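Local coordinates for SusD homolog (Bacteroides thetaiotaomicron VPI-5482, PDB 3IHV), which probably binds glycans at the cell surface as an outer-membrane lipoprotein of the SusD family, working with a TonB-dependent transporter for their uptake, at residues L177-D182 with G234-L239; N189-S194 with G252-T257; P66-P71 with T506-G511. All blocks are in the same frame, centred on the assembly; numbering follows the deposited sequence.

Contact 1 of 3, residues L177-D182 with G234-L239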
ATOM      1  N   LEU A 177       9.804  12.656  16.477  1.00  6.11           N
ATOM      2  CA  LEU A 177       8.346  12.811  16.423  1.00  6.50           C
ATOM      3  C   LEU A 177       7.651  12.359  17.695  1.00  6.16           C
ATOM      4  O   LEU A 177       8.044  11.388  18.288  1.00  6.48           O
ATOM      5  CB  LEU A 177       7.767  12.057  15.221  1.00  6.47           C
ATOM      6  CG  LEU A 177       8.163  12.618  13.850  1.00  5.37           C
ATOM      7  CD1 LEU A 177       7.788  11.610  12.784  1.00  7.55           C
ATOM      8  CD2 LEU A 177       7.499  13.990  13.557  1.00  7.72           C
ATOM      9  N   PRO A 178       6.619  13.086  18.121  1.00  6.70           N
ATOM     10  CA  PRO A 178       5.832  12.557  19.234  1.00  6.66           C
ATOM     11  C   PRO A 178       4.891  11.493  18.672  1.00  6.02           C
ATOM     12  O   PRO A 178       4.683  11.428  17.471  1.00  5.79           O
ATOM     13  CB  PRO A 178       4.975  13.756  19.642  1.00  6.67           C
ATOM     14  CG  PRO A 178       4.774  14.507  18.345  1.00  7.51           C
ATOM     15  CD  PRO A 178       6.107  14.372  17.638  1.00  7.70           C
ATOM     16  N   TYR A 179       4.334  10.661  19.537  1.00  6.25           N
ATOM     17  CA  TYR A 179       3.241   9.789  19.126  1.00  5.62           C
ATOM     18  C   TYR A 179       2.065  10.711  18.815  1.00  5.81           C
ATOM     19  O   TYR A 179       1.920  11.806  19.419  1.00  5.43           O
ATOM     20  CB  TYR A 179       2.843   8.796  20.220  1.00  5.51           C
ATOM     21  CG  TYR A 179       3.807   7.665  20.370  1.00  3.69           C
ATOM     22  CD1 TYR A 179       3.754   6.580  19.512  1.00  6.51           C
ATOM     23  CD2 TYR A 179       4.763   7.656  21.375  1.00  7.13           C
ATOM     24  CE1 TYR A 179       4.641   5.531  19.638  1.00  6.90           C
ATOM     25  CE2 TYR A 179       5.656   6.587  21.503  1.00  4.97           C
ATOM     26  CZ  TYR A 179       5.579   5.536  20.620  1.00  7.57           C
ATOM     27  OH  TYR A 179       6.449   4.462  20.727  1.00  9.49           O
ATOM     28  N   ALA A 180       1.248  10.286  17.853  1.00  5.61           N
ATOM     29  CA  ALA A 180       0.103  11.081  17.395  1.00  5.75           C
ATOM     30  C   ALA A 180      -0.789  11.593  18.531  1.00  7.80           C
ATOM     31  O   ALA A 180      -1.178  12.752  18.509  1.00  8.33           O
ATOM     32  CB  ALA A 180      -0.742  10.295  16.366  1.00  5.42           C
ATOM     33  N   THR A 181      -1.095  10.753  19.506  1.00  7.76           N
ATOM     34  CA  THR A 181      -1.984  11.136  20.611  1.00  9.88           C
ATOM     35  C   THR A 181      -1.289  11.892  21.762  1.00 10.55           C
ATOM     36  O   THR A 181      -1.951  12.373  22.680  1.00 10.88           O
ATOM     37  CB  THR A 181      -2.669   9.861  21.159  1.00 10.50           C
ATOM     38  OG1 THR A 181      -1.659   8.919  21.553  1.00  9.10           O
ATOM     39  CG2 THR A 181      -3.538   9.218  20.035  1.00 10.15           C
ATOM     40  N   ASP A 182       0.032  12.002  21.715  1.00 10.11           N
ATOM     41  CA  ASP A 182       0.804  12.689  22.741  1.00 11.61           C
ATOM     42  C   ASP A 182       1.153  14.124  22.320  1.00 11.71           C
ATOM     43  O   ASP A 182       1.548  14.953  23.148  1.00 14.12           O
ATOM     44  CB  ASP A 182       2.181  12.039  22.918  1.00 12.10           C
ATOM     45  CG  ASP A 182       2.188  10.742  23.716  1.00 16.34           C
ATOM     46  OD1 ASP A 182       1.261  10.478  24.480  1.00 19.26           O
ATOM     47  OD2 ASP A 182       3.213   9.980  23.616  1.00 16.37           O
ATOM     48  N   GLY A 234       1.927   1.205  24.022  1.00 10.98           N
ATOM     49  CA  GLY A 234       0.548   1.345  24.382  1.00 12.47           C
ATOM     50  C   GLY A 234      -0.116   2.532  23.688  1.00 12.55           C
ATOM     51  O   GLY A 234      -1.241   2.902  24.050  1.00 15.90           O
ATOM     52  N   LYS A 235       0.554   3.138  22.712  1.00  9.30           N
ATOM     53  CA  LYS A 235       0.024   4.329  22.066  1.00  9.71           C
ATOM     54  C   LYS A 235      -0.860   4.030  20.882  1.00  8.89           C
ATOM     55  O   LYS A 235      -1.529   4.928  20.399  1.00 11.02           O
ATOM     56  CB  LYS A 235       1.188   5.248  21.646  1.00  9.43           C
ATOM     57  CG  LYS A 235       2.008   5.774  22.818  1.00 11.42           C
ATOM     58  CD  LYS A 235       1.378   7.006  23.460  1.00 13.51           C
ATOM     59  CE  LYS A 235       1.868   7.220  24.908  1.00 17.47           C
ATOM     60  NZ  LYS A 235       3.357   7.402  25.022  1.00 21.71           N
ATOM     61  N   HIS A 236      -0.851   2.803  20.366  1.00  8.41           N
ATOM     62  CA  HIS A 236      -1.642   2.478  19.199  1.00  7.62           C
ATOM     63  C   HIS A 236      -2.395   1.160  19.436  1.00  8.63           C
ATOM     64  O   HIS A 236      -2.122   0.447  20.406  1.00  8.60           O
ATOM     65  CB  HIS A 236      -0.772   2.462  17.926  1.00  8.44           C
ATOM     66  CG  HIS A 236      -0.328   3.823  17.506  1.00  5.56           C
ATOM     67  ND1 HIS A 236      -1.120   4.674  16.776  1.00  9.62           N
ATOM     68  CD2 HIS A 236       0.804   4.518  17.797  1.00  8.71           C
ATOM     69  CE1 HIS A 236      -0.493   5.831  16.622  1.00  9.04           C
ATOM     70  NE2 HIS A 236       0.680   5.757  17.219  1.00  8.55           N
ATOM     71  N   GLY A 237      -3.357   0.879  18.573  1.00  7.72           N
ATOM     72  CA  GLY A 237      -4.143  -0.348  18.716  1.00  7.95           C
ATOM     73  C   GLY A 237      -4.944  -0.657  17.486  1.00  7.86           C
ATOM     74  O   GLY A 237      -4.808   0.007  16.448  1.00  8.75           O
ATOM     75  N   LEU A 238      -5.791  -1.680  17.621  1.00  7.42           N
ATOM     76  CA  LEU A 238      -6.708  -2.084  16.576  1.00  6.46           C
ATOM     77  C   LEU A 238      -8.080  -1.515  16.862  1.00  6.98           C
ATOM     78  O   LEU A 238      -8.563  -1.528  18.036  1.00  6.56           O
ATOM     79  CB  LEU A 238      -6.808  -3.618  16.502  1.00  6.97           C
ATOM     80  CG  LEU A 238      -5.499  -4.367  16.239  1.00  6.64           C
ATOM     81  CD1 LEU A 238      -5.656  -5.910  16.349  1.00  7.95           C
ATOM     82  CD2 LEU A 238      -4.951  -3.929  14.863  1.00  5.65           C
ATOM     83  N   LEU A 239      -8.721  -1.014  15.817  1.00  6.58           N
ATOM     84  CA  LEU A 239     -10.085  -0.581  15.945  1.00  7.52           C
ATOM     85  C   LEU A 239     -10.884  -1.813  16.339  1.00  8.01           C
ATOM     86  O   LEU A 239     -10.618  -2.934  15.845  1.00  7.26           O
ATOM     87  CB  LEU A 239     -10.652   0.036  14.660  1.00  7.68           C
ATOM     88  CG  LEU A 239      -9.941   1.278  14.129  1.00  7.98           C
ATOM     89  CD1 LEU A 239     -10.754   1.922  12.995  1.00  8.72           C
ATOM     90  CD2 LEU A 239      -9.696   2.298  15.278  1.00  7.23           C
TER
HETATM   91  O   HOH W   1       2.019   7.920  16.449  1.00  5.52           O
HETATM   92  O   HOH W   2      -0.486   7.907  19.248  1.00 14.21           O

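Contact 2 of 3, residues N189-S194 with G252-T257. With EDO (1,2-ethanediol), chain N.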
ATOM      1  N   ASN A 189      -2.210  16.693  13.518  1.00  8.86           N
ATOM      2  CA  ASN A 189      -1.287  15.793  12.852  1.00  7.85           C
ATOM      3  C   ASN A 189      -2.025  14.752  11.993  1.00  7.61           C
ATOM      4  O   ASN A 189      -1.420  13.775  11.573  1.00  5.69           O
ATOM      5  CB  ASN A 189      -0.279  15.153  13.840  1.00  7.36           C
ATOM      6  CG  ASN A 189      -0.950  14.356  14.915  1.00  7.97           C
ATOM      7  OD1 ASN A 189      -1.794  13.521  14.625  1.00  9.04           O
ATOM      8  ND2 ASN A 189      -0.552  14.581  16.167  1.00  5.64           N
ATOM      9  N   ASP A 190      -3.311  15.032  11.686  1.00  6.95           N
ATOM     10  CA  ASP A 190      -4.123  14.147  10.850  1.00  7.58           C
ATOM     11  C   ASP A 190      -3.377  13.887   9.533  1.00  7.28           C
ATOM     12  O   ASP A 190      -2.958  14.824   8.862  1.00  5.80           O
ATOM     13  CB  ASP A 190      -5.470  14.789  10.449  1.00  8.44           C
ATOM     14  CG  ASP A 190      -6.347  15.171  11.625  1.00 10.71           C
ATOM     15  OD1 ASP A 190      -5.844  15.433  12.720  1.00 13.08           O
ATOM     16  OD2 ASP A 190      -7.575  15.234  11.438  1.00 12.67           O
ATOM     17  N   TYR A 191      -3.174  12.615   9.220  1.00  8.13           N
ATOM     18  CA  TYR A 191      -2.557  12.149   7.966  1.00  7.79           C
ATOM     19  C   TYR A 191      -1.125  12.613   7.785  1.00  8.51           C
ATOM     20  O   TYR A 191      -0.617  12.655   6.661  1.00  9.35           O
ATOM     21  CB  TYR A 191      -3.394  12.560   6.742  1.00  8.50           C
ATOM     22  CG  TYR A 191      -4.862  12.181   6.824  1.00  7.86           C
ATOM     23  CD1 TYR A 191      -5.282  10.884   6.631  1.00  9.76           C
ATOM     24  CD2 TYR A 191      -5.843  13.158   7.074  1.00  7.48           C
ATOM     25  CE1 TYR A 191      -6.638  10.537   6.693  1.00  7.14           C
ATOM     26  CE2 TYR A 191      -7.176  12.816   7.149  1.00  6.92           C
ATOM     27  CZ  TYR A 191      -7.565  11.513   6.959  1.00  6.74           C
ATOM     28  OH  TYR A 191      -8.887  11.165   7.033  1.00  7.81           O
ATOM     29  N   ARG A 192      -0.485  13.005   8.892  1.00  7.55           N
ATOM     30  CA  ARG A 192       0.899  13.371   8.892  1.00  8.34           C
ATOM     31  C   ARG A 192       1.679  12.364   9.748  1.00  6.11           C
ATOM     32  O   ARG A 192       1.120  11.659  10.624  1.00  6.82           O
ATOM     33  CB  ARG A 192       1.080  14.787   9.411  1.00  8.65           C
ATOM     34  CG  ARG A 192       0.575  15.792   8.395  1.00 11.97           C
ATOM     35  CD  ARG A 192       0.480  17.119   8.874  1.00 13.42           C
ATOM     36  NE  ARG A 192       1.741  17.641   9.348  1.00 11.57           N
ATOM     37  CZ  ARG A 192       1.847  18.830   9.909  1.00  9.83           C
ATOM     38  NH1 ARG A 192       0.785  19.627   9.996  1.00 10.02           N
ATOM     39  NH2 ARG A 192       3.020  19.234  10.386  1.00  8.87           N
ATOM     40  N   PHE A 193       2.954  12.247   9.454  1.00  6.40           N
ATOM     41  CA  PHE A 193       3.821  11.371  10.211  1.00  5.63           C
ATOM     42  C   PHE A 193       3.922  11.756  11.698  1.00  5.80           C
ATOM     43  O   PHE A 193       4.156  12.921  12.060  1.00  6.62           O
ATOM     44  CB  PHE A 193       5.255  11.371   9.646  1.00  6.95           C
ATOM     45  CG  PHE A 193       5.495  10.302   8.612  1.00  7.34           C
ATOM     46  CD1 PHE A 193       5.740   8.998   9.013  1.00  8.57           C
ATOM     47  CD2 PHE A 193       5.486  10.592   7.265  1.00  9.08           C
ATOM     48  CE1 PHE A 193       5.952   7.986   8.090  1.00 10.49           C
ATOM     49  CE2 PHE A 193       5.702   9.570   6.326  1.00  9.69           C
ATOM     50  CZ  PHE A 193       5.946   8.278   6.748  1.00  8.45           C
ATOM     51  N   SER A 194       3.819  10.727  12.521  1.00  6.10           N
ATOM     52  CA  SER A 194       4.042  10.773  13.953  1.00  5.50           C
ATOM     53  C   SER A 194       4.901   9.551  14.273  1.00  4.76           C
ATOM     54  O   SER A 194       5.135   8.721  13.401  1.00  4.53           O
ATOM     55  CB  SER A 194       2.760  10.762  14.739  1.00  5.41           C
ATOM     56  OG  SER A 194       2.096  12.023  14.599  1.00  6.62           O
ATOM     57  N   GLY A 252     -13.176  10.230   5.070  1.00 12.02           N
ATOM     58  CA  GLY A 252     -12.215  11.237   5.478  1.00 12.25           C
ATOM     59  C   GLY A 252     -12.111  11.403   6.976  1.00 11.47           C
ATOM     60  O   GLY A 252     -11.942  12.513   7.453  1.00 11.97           O
ATOM     61  N   THR A 253     -12.275  10.306   7.688  1.00  9.19           N
ATOM     62  CA  THR A 253     -12.226  10.301   9.154  1.00  9.47           C
ATOM     63  C   THR A 253     -10.877   9.795   9.605  1.00  9.03           C
ATOM     64  O   THR A 253     -10.531   8.615   9.406  1.00  8.43           O
ATOM     65  CB  THR A 253     -13.292   9.436   9.739  1.00 10.37           C
ATOM     66  OG1 THR A 253     -14.553   9.962   9.341  1.00  9.99           O
ATOM     67  CG2 THR A 253     -13.261   9.459  11.293  1.00 10.29           C
ATOM     68  N   TRP A 254     -10.099  10.715  10.178  1.00  8.47           N
ATOM     69  CA  TRP A 254      -8.806  10.368  10.731  1.00  7.88           C
ATOM     70  C   TRP A 254      -8.970   9.869  12.160  1.00  8.39           C
ATOM     71  O   TRP A 254      -9.528  10.560  12.988  1.00  8.43           O
ATOM     72  CB  TRP A 254      -7.884  11.590  10.769  1.00  7.56           C
ATOM     73  CG  TRP A 254      -6.628  11.382  11.512  1.00  7.10           C
ATOM     74  CD1 TRP A 254      -6.299  11.950  12.734  1.00  7.43           C
ATOM     75  CD2 TRP A 254      -5.499  10.569  11.139  1.00  6.36           C
ATOM     76  NE1 TRP A 254      -5.055  11.513  13.130  1.00  9.58           N
ATOM     77  CE2 TRP A 254      -4.548  10.666  12.191  1.00  8.28           C
ATOM     78  CE3 TRP A 254      -5.197   9.769  10.042  1.00  5.84           C
ATOM     79  CZ2 TRP A 254      -3.318  10.017  12.143  1.00  8.18           C
ATOM     80  CZ3 TRP A 254      -3.973   9.113  10.012  1.00  8.84           C
ATOM     81  CH2 TRP A 254      -3.059   9.245  11.051  1.00 10.21           C
ATOM     82  N   ASP A 255      -8.431   8.689  12.432  1.00  7.22           N
ATOM     83  CA  ASP A 255      -8.377   8.130  13.765  1.00  7.24           C
ATOM     84  C   ASP A 255      -6.943   7.572  13.894  1.00  7.63           C
ATOM     85  O   ASP A 255      -6.595   6.618  13.202  1.00  8.06           O
ATOM     86  CB  ASP A 255      -9.407   7.003  13.974  1.00  6.92           C
ATOM     87  CG  ASP A 255      -9.392   6.430  15.396  1.00  9.54           C
ATOM     88  OD1 ASP A 255      -8.369   6.565  16.107  1.00 10.66           O
ATOM     89  OD2 ASP A 255     -10.418   5.785  15.788  1.00  8.18           O
ATOM     90  N   PRO A 256      -6.116   8.175  14.752  1.00  7.83           N
ATOM     91  CA  PRO A 256      -4.730   7.727  14.818  1.00  7.31           C
ATOM     92  C   PRO A 256      -4.507   6.379  15.528  1.00  8.34           C
ATOM     93  O   PRO A 256      -3.387   5.898  15.574  1.00  8.28           O
ATOM     94  CB  PRO A 256      -4.062   8.831  15.658  1.00  7.53           C
ATOM     95  CG  PRO A 256      -5.104   9.209  16.618  1.00  7.07           C
ATOM     96  CD  PRO A 256      -6.415   9.168  15.804  1.00  7.42           C
ATOM     97  N   THR A 257      -5.549   5.782  16.081  1.00  7.37           N
ATOM     98  CA  THR A 257      -5.413   4.519  16.784  1.00  7.20           C
ATOM     99  C   THR A 257      -4.677   3.443  15.989  1.00  7.32           C
ATOM    100  O   THR A 257      -3.642   2.944  16.418  1.00  6.81           O
ATOM    101  CB  THR A 257      -6.788   3.989  17.246  1.00  7.81           C
ATOM    102  OG1 THR A 257      -7.410   4.954  18.102  1.00  7.51           O
ATOM    103  CG2 THR A 257      -6.629   2.673  18.003  1.00  8.83           C
TER
HETATM  104  C1  EDO N  23       1.730  10.307   5.231  1.00 25.15           C
HETATM  105  O1  EDO N  23       1.316  10.607   6.581  1.00 23.43           O
HETATM  106  C2  EDO N  23       0.511  10.009   4.343  1.00 23.06           C
HETATM  107  O2  EDO N  23      -0.513  11.013   4.378  1.00 21.76           O
HETATM  108  O   HOH W   3      -4.070  12.498  15.705  1.00 11.24           O
HETATM  109  O   HOH W   4      -9.491   8.471   6.720  1.00  7.82           O

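Contact 3 of 3, residues P66-P71 with T506-G511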
ATOM      1  N   PRO A  66      -0.515  -5.109 -14.968  1.00  6.97           N
ATOM      2  CA  PRO A  66      -0.910  -6.181 -14.047  1.00  6.43           C
ATOM      3  C   PRO A  66      -0.678  -7.599 -14.538  1.00  7.04           C
ATOM      4  O   PRO A  66      -0.654  -8.514 -13.724  1.00  7.44           O
ATOM      5  CB  PRO A  66      -2.406  -5.940 -13.873  1.00  8.10           C
ATOM      6  CG  PRO A  66      -2.573  -4.482 -14.097  1.00  7.31           C
ATOM      7  CD  PRO A  66      -1.651  -4.200 -15.245  1.00  8.42           C
ATOM      8  N   THR A  67      -0.516  -7.798 -15.849  1.00  6.72           N
ATOM      9  CA  THR A  67      -0.230  -9.122 -16.394  1.00  6.64           C
ATOM     10  C   THR A  67       1.256  -9.354 -16.620  1.00  6.80           C
ATOM     11  O   THR A  67       1.643 -10.397 -17.157  1.00  6.79           O
ATOM     12  CB  THR A  67      -0.954  -9.330 -17.733  1.00  6.38           C
ATOM     13  OG1 THR A  67      -0.552  -8.289 -18.662  1.00  6.87           O
ATOM     14  CG2 THR A  67      -2.535  -9.361 -17.501  1.00  6.04           C
ATOM     15  N   ASN A  68       2.113  -8.390 -16.255  1.00  6.67           N
ATOM     16  CA  ASN A  68       3.546  -8.536 -16.433  1.00  6.33           C
ATOM     17  C   ASN A  68       3.980  -8.756 -17.870  1.00  6.96           C
ATOM     18  O   ASN A  68       4.876  -9.533 -18.136  1.00  6.03           O
ATOM     19  CB  ASN A  68       4.089  -9.629 -15.515  1.00  7.29           C
ATOM     20  CG  ASN A  68       3.971  -9.263 -14.058  1.00  7.29           C
ATOM     21  OD1 ASN A  68       4.028  -8.072 -13.716  1.00  8.28           O
ATOM     22  ND2 ASN A  68       3.767 -10.259 -13.191  1.00  6.39           N
ATOM     23  N   SER A  69       3.376  -8.007 -18.775  1.00  6.55           N
ATOM     24  CA  SER A  69       3.635  -8.162 -20.203  1.00  5.99           C
ATOM     25  C   SER A  69       4.084  -6.858 -20.848  1.00  6.16           C
ATOM     26  O   SER A  69       4.013  -6.704 -22.078  1.00  6.70           O
ATOM     27  CB  SER A  69       2.391  -8.734 -20.890  1.00  6.22           C
ATOM     28  OG  SER A  69       1.256  -7.898 -20.755  1.00  7.61           O
ATOM     29  N   PHE A  70       4.600  -5.962 -20.013  1.00  6.77           N
ATOM     30  CA  PHE A  70       5.011  -4.614 -20.403  1.00  7.15           C
ATOM     31  C   PHE A  70       6.511  -4.467 -20.688  1.00  8.01           C
ATOM     32  O   PHE A  70       7.326  -5.247 -20.162  1.00  7.62           O
ATOM     33  CB  PHE A  70       4.576  -3.575 -19.354  1.00  7.68           C
ATOM     34  CG  PHE A  70       5.184  -3.766 -17.985  1.00  8.26           C
ATOM     35  CD1 PHE A  70       4.637  -4.672 -17.074  1.00  9.53           C
ATOM     36  CD2 PHE A  70       6.284  -2.978 -17.583  1.00  6.51           C
ATOM     37  CE1 PHE A  70       5.167  -4.830 -15.816  1.00  8.60           C
ATOM     38  CE2 PHE A  70       6.809  -3.113 -16.292  1.00  7.59           C
ATOM     39  CZ  PHE A  70       6.264  -4.056 -15.416  1.00  7.70           C
ATOM     40  N   PRO A  71       6.862  -3.502 -21.552  1.00  7.36           N
ATOM     41  CA  PRO A  71       8.255  -3.241 -21.941  1.00  7.83           C
ATOM     42  C   PRO A  71       8.924  -2.197 -21.039  1.00  7.03           C
ATOM     43  O   PRO A  71       8.267  -1.560 -20.232  1.00  6.74           O
ATOM     44  CB  PRO A  71       8.098  -2.706 -23.351  1.00  7.46           C
ATOM     45  CG  PRO A  71       6.858  -1.923 -23.278  1.00  7.48           C
ATOM     46  CD  PRO A  71       5.934  -2.742 -22.412  1.00  7.51           C
ATOM     47  N   THR A 506       0.722 -16.216 -17.906  1.00  6.06           N
ATOM     48  CA  THR A 506       1.271 -16.372 -19.242  1.00  7.54           C
ATOM     49  C   THR A 506       2.623 -15.668 -19.403  1.00  8.15           C
ATOM     50  O   THR A 506       3.526 -16.196 -20.047  1.00  8.70           O
ATOM     51  CB  THR A 506       0.260 -15.792 -20.264  1.00  7.30           C
ATOM     52  OG1 THR A 506      -0.956 -16.509 -20.121  1.00  9.00           O
ATOM     53  CG2 THR A 506       0.741 -15.860 -21.729  1.00  7.97           C
ATOM     54  N   TYR A 507       2.784 -14.521 -18.758  1.00  6.79           N
ATOM     55  CA  TYR A 507       3.944 -13.649 -19.011  1.00  7.55           C
ATOM     56  C   TYR A 507       4.950 -13.494 -17.882  1.00  7.53           C
ATOM     57  O   TYR A 507       6.086 -13.078 -18.127  1.00  8.41           O
ATOM     58  CB  TYR A 507       3.390 -12.260 -19.333  1.00  8.64           C
ATOM     59  CG  TYR A 507       2.390 -12.254 -20.467  1.00  9.85           C
ATOM     60  CD1 TYR A 507       2.821 -12.344 -21.786  1.00 11.54           C
ATOM     61  CD2 TYR A 507       1.026 -12.156 -20.225  1.00 10.51           C
ATOM     62  CE1 TYR A 507       1.943 -12.342 -22.804  1.00 11.06           C
ATOM     63  CE2 TYR A 507       0.121 -12.114 -21.270  1.00 10.41           C
ATOM     64  CZ  TYR A 507       0.595 -12.200 -22.553  1.00 13.46           C
ATOM     65  OH  TYR A 507      -0.245 -12.206 -23.633  1.00 15.11           O
ATOM     66  N   THR A 508       4.539 -13.784 -16.636  1.00  7.35           N
ATOM     67  CA  THR A 508       5.414 -13.610 -15.463  1.00  7.94           C
ATOM     68  C   THR A 508       6.625 -14.505 -15.591  1.00  7.87           C
ATOM     69  O   THR A 508       6.502 -15.719 -15.824  1.00 10.44           O
ATOM     70  CB  THR A 508       4.683 -13.897 -14.148  1.00  6.90           C
ATOM     71  OG1 THR A 508       3.581 -12.978 -14.041  1.00  6.92           O
ATOM     72  CG2 THR A 508       5.595 -13.717 -12.944  1.00  7.06           C
ATOM     73  N   GLU A 509       7.797 -13.897 -15.480  1.00  8.03           N
ATOM     74  CA  GLU A 509       9.059 -14.594 -15.719  1.00  8.76           C
ATOM     75  C   GLU A 509       9.924 -14.576 -14.486  1.00  8.80           C
ATOM     76  O   GLU A 509      10.171 -13.541 -13.881  1.00  8.28           O
ATOM     77  CB  GLU A 509       9.760 -13.940 -16.912  1.00  9.58           C
ATOM     78  CG  GLU A 509      11.077 -14.588 -17.355  1.00 13.53           C
ATOM     79  CD  GLU A 509      11.665 -13.962 -18.634  1.00 18.46           C
ATOM     80  OE1 GLU A 509      10.934 -13.266 -19.396  1.00 18.47           O
ATOM     81  OE2 GLU A 509      12.873 -14.199 -18.879  1.00 20.84           O
ATOM     82  N   GLU A 510      10.433 -15.740 -14.121  1.00  9.94           N
ATOM     83  CA  GLU A 510      11.240 -15.847 -12.930  1.00 10.36           C
ATOM     84  C   GLU A 510      12.545 -15.119 -13.153  1.00  9.76           C
ATOM     85  O   GLU A 510      13.165 -15.272 -14.178  1.00  9.48           O
ATOM     86  CB  GLU A 510      11.536 -17.313 -12.621  1.00 10.98           C
ATOM     87  CG  GLU A 510      12.155 -17.496 -11.262  1.00 14.21           C
ATOM     88  CD  GLU A 510      12.292 -18.949 -10.893  1.00 20.09           C
ATOM     89  OE1 GLU A 510      12.362 -19.831 -11.789  1.00 23.19           O
ATOM     90  OE2 GLU A 510      12.308 -19.209  -9.679  1.00 25.45           O
ATOM     91  N   GLY A 511      12.965 -14.316 -12.184  1.00  9.33           N
ATOM     92  CA  GLY A 511      14.215 -13.571 -12.338  1.00  9.77           C
ATOM     93  C   GLY A 511      14.049 -12.259 -13.098  1.00  9.74           C
ATOM     94  O   GLY A 511      15.034 -11.549 -13.306  1.00 11.42           O
TER

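Contact 1 of 3, residues L177-D182 with G234-L239
K235 lies across one face of the Y179 ring and ends in a salt bridge to D182. Its CB starts 3.6 Å from Y179 CD1. CG, the next atom, stands over the ring, offset toward the rim: a CH-pi contact, 3.6 Å from the ring centroid and 15° off the normal. The chain bends at chi2 (-83°), which turns CD off the ring toward the D182 carboxylate. CD is 3.5 Å from D182 OD2 and lies 4.1 Å from T181 OG1. CE sits 3.3 Å from both D182 oxygens. NZ donates to D182 OD2 at 2.9 Å, on the syn lone pair of that oxygen. D182 N bonds to Y179 O, closing a turn, and the carboxylate lies beside the ring.

H236 approaches the same ring at its edge, with NE2 near CD1 of Y179. The other imidazole nitrogen, ND1, bonds to T257 O. Water 1 lies in the imidazole plane, 2.7 Å from H236 NE2, and accepts from A180 N. Water 2 accepts from T181 N and donates only weakly to K235 O. The contact joins the loops that follow helices 159-176 and 219-232 at the protein surface. K235 meets the ring with apolar carbons and carries its charge past it to D182. Solvent probably screens this charge pair, so its gain in strength is likely modest.

Contact 2 of 3, residues N189-S194 with G252-T257
The chain from N189 to R192 makes a type II beta turn, closed by R192 N to N189 O, and its D190 comes within 6.0 Å of W254, CA to CA. Y191 has positive phi at the third position of this turn. The turn precedes helix 195-210, in a region consistent with the TPR-like helices of SusD proteins. It packs on the loop between helix 242-250 and strand 259-263.

The W254 indole lies against the turn. Its CG is anti to the backbone N (chi1 171°), on the side of the turn. D190 CA sits over the five-membered ring, 3.5 Å from the centroid and almost on the normal. Y191 N lies over the same face. The D190 carboxylate plane is tilted 25° from the indole plane, with CG 3.4 Å from W254 CD1. P256 N is over the opposite face.

Y191 runs past W254 in the opposite direction. The two rings meet obliquely, their planes at 57°. W254 CE3 lies over one face of the phenol, 3.6 Å from Y191 CD1. W254 CB makes an off-centre CH-pi contact with that ring. The hydroxyl ends beside the G252 backbone. Water 4, in the phenol plane, bonds to Y191 OH and lies within bonding reach of T253 O. A sodium ion lies about 4 Å from G252, and Y191 touches N391, a ligand of a sodium site. An ethanediol, probably from the crystallisation liquor, donates from O1 to Y191 O.

D255 OD1 takes both T257 N and T257 OG1 from the same face of its carboxylate, the first bond forming an Asx turn. N189 ND2 bonds to D183 OD2 and A180 O. Water 3 lies in the indole plane, accepting from W254 NE1 at 2.9 Å and donating to N189 OD1 at 2.7 Å.

Contact 3 of 3, residues P66-P71 with T506-G511
N68 and T508 meet through one straight hydrogen bond, and S69 covers a face of Y507. N68 CG is anti to the carbonyl carbon, beside the backbone N (chi1 -66°), and the amide it carries turns ND2 to T508. The N68 and T508 side chains cross obliquely. ND2 gives an N-H to T508 OG1 at 2.9 Å and 177°, with the oxygen in the amide plane. T508 OG1 is anti to its own carbonyl carbon and also bonds to V504 O, four residues back. N68 OD1 takes R470 NH2, and N68 ND2 also bonds to Y479 OH. The buried amide is thus gripped at both ends.

S69 OG sits between the backbone N and the carbonyl carbon (chi1 61°) and bonds to N59 ND2. S69 CB lies over the Y507 ring, 3.7 Å from the centroid and near the normal, a CH-pi contact. T506 CG2 lies over the centre of the opposite face. Y507 CB rests against two carbonyls, 3.3 Å from N68 O and 3.4 Å from T67 O. The contact joins the loop before helix 75-101 to the short helical turn 504-507 and the residues after it, bringing early and late parts of the SusD fold together.

Contacts 1 and 2 are neighbours at the surface; contact 3 is buried on the opposite side of the chain's centre. The segments of contacts 1 and 2 alternate along the chain, and both draw on the loop between helices 159-176 and 195-210. The two touch directly: G237 N probably bonds T257 O, and A180 O probably takes N189 ND2. Contact 3 encloses both in sequence but lies far off, with nearest atoms about 29 Å from contact 1 and about 25 Å from contact 2. All three use an aromatic face. Contact 1 adds a salt bridge, contacts 1 and 2 add bridging waters, and contact 3 adds a direct amide-to-hydroxyl bond.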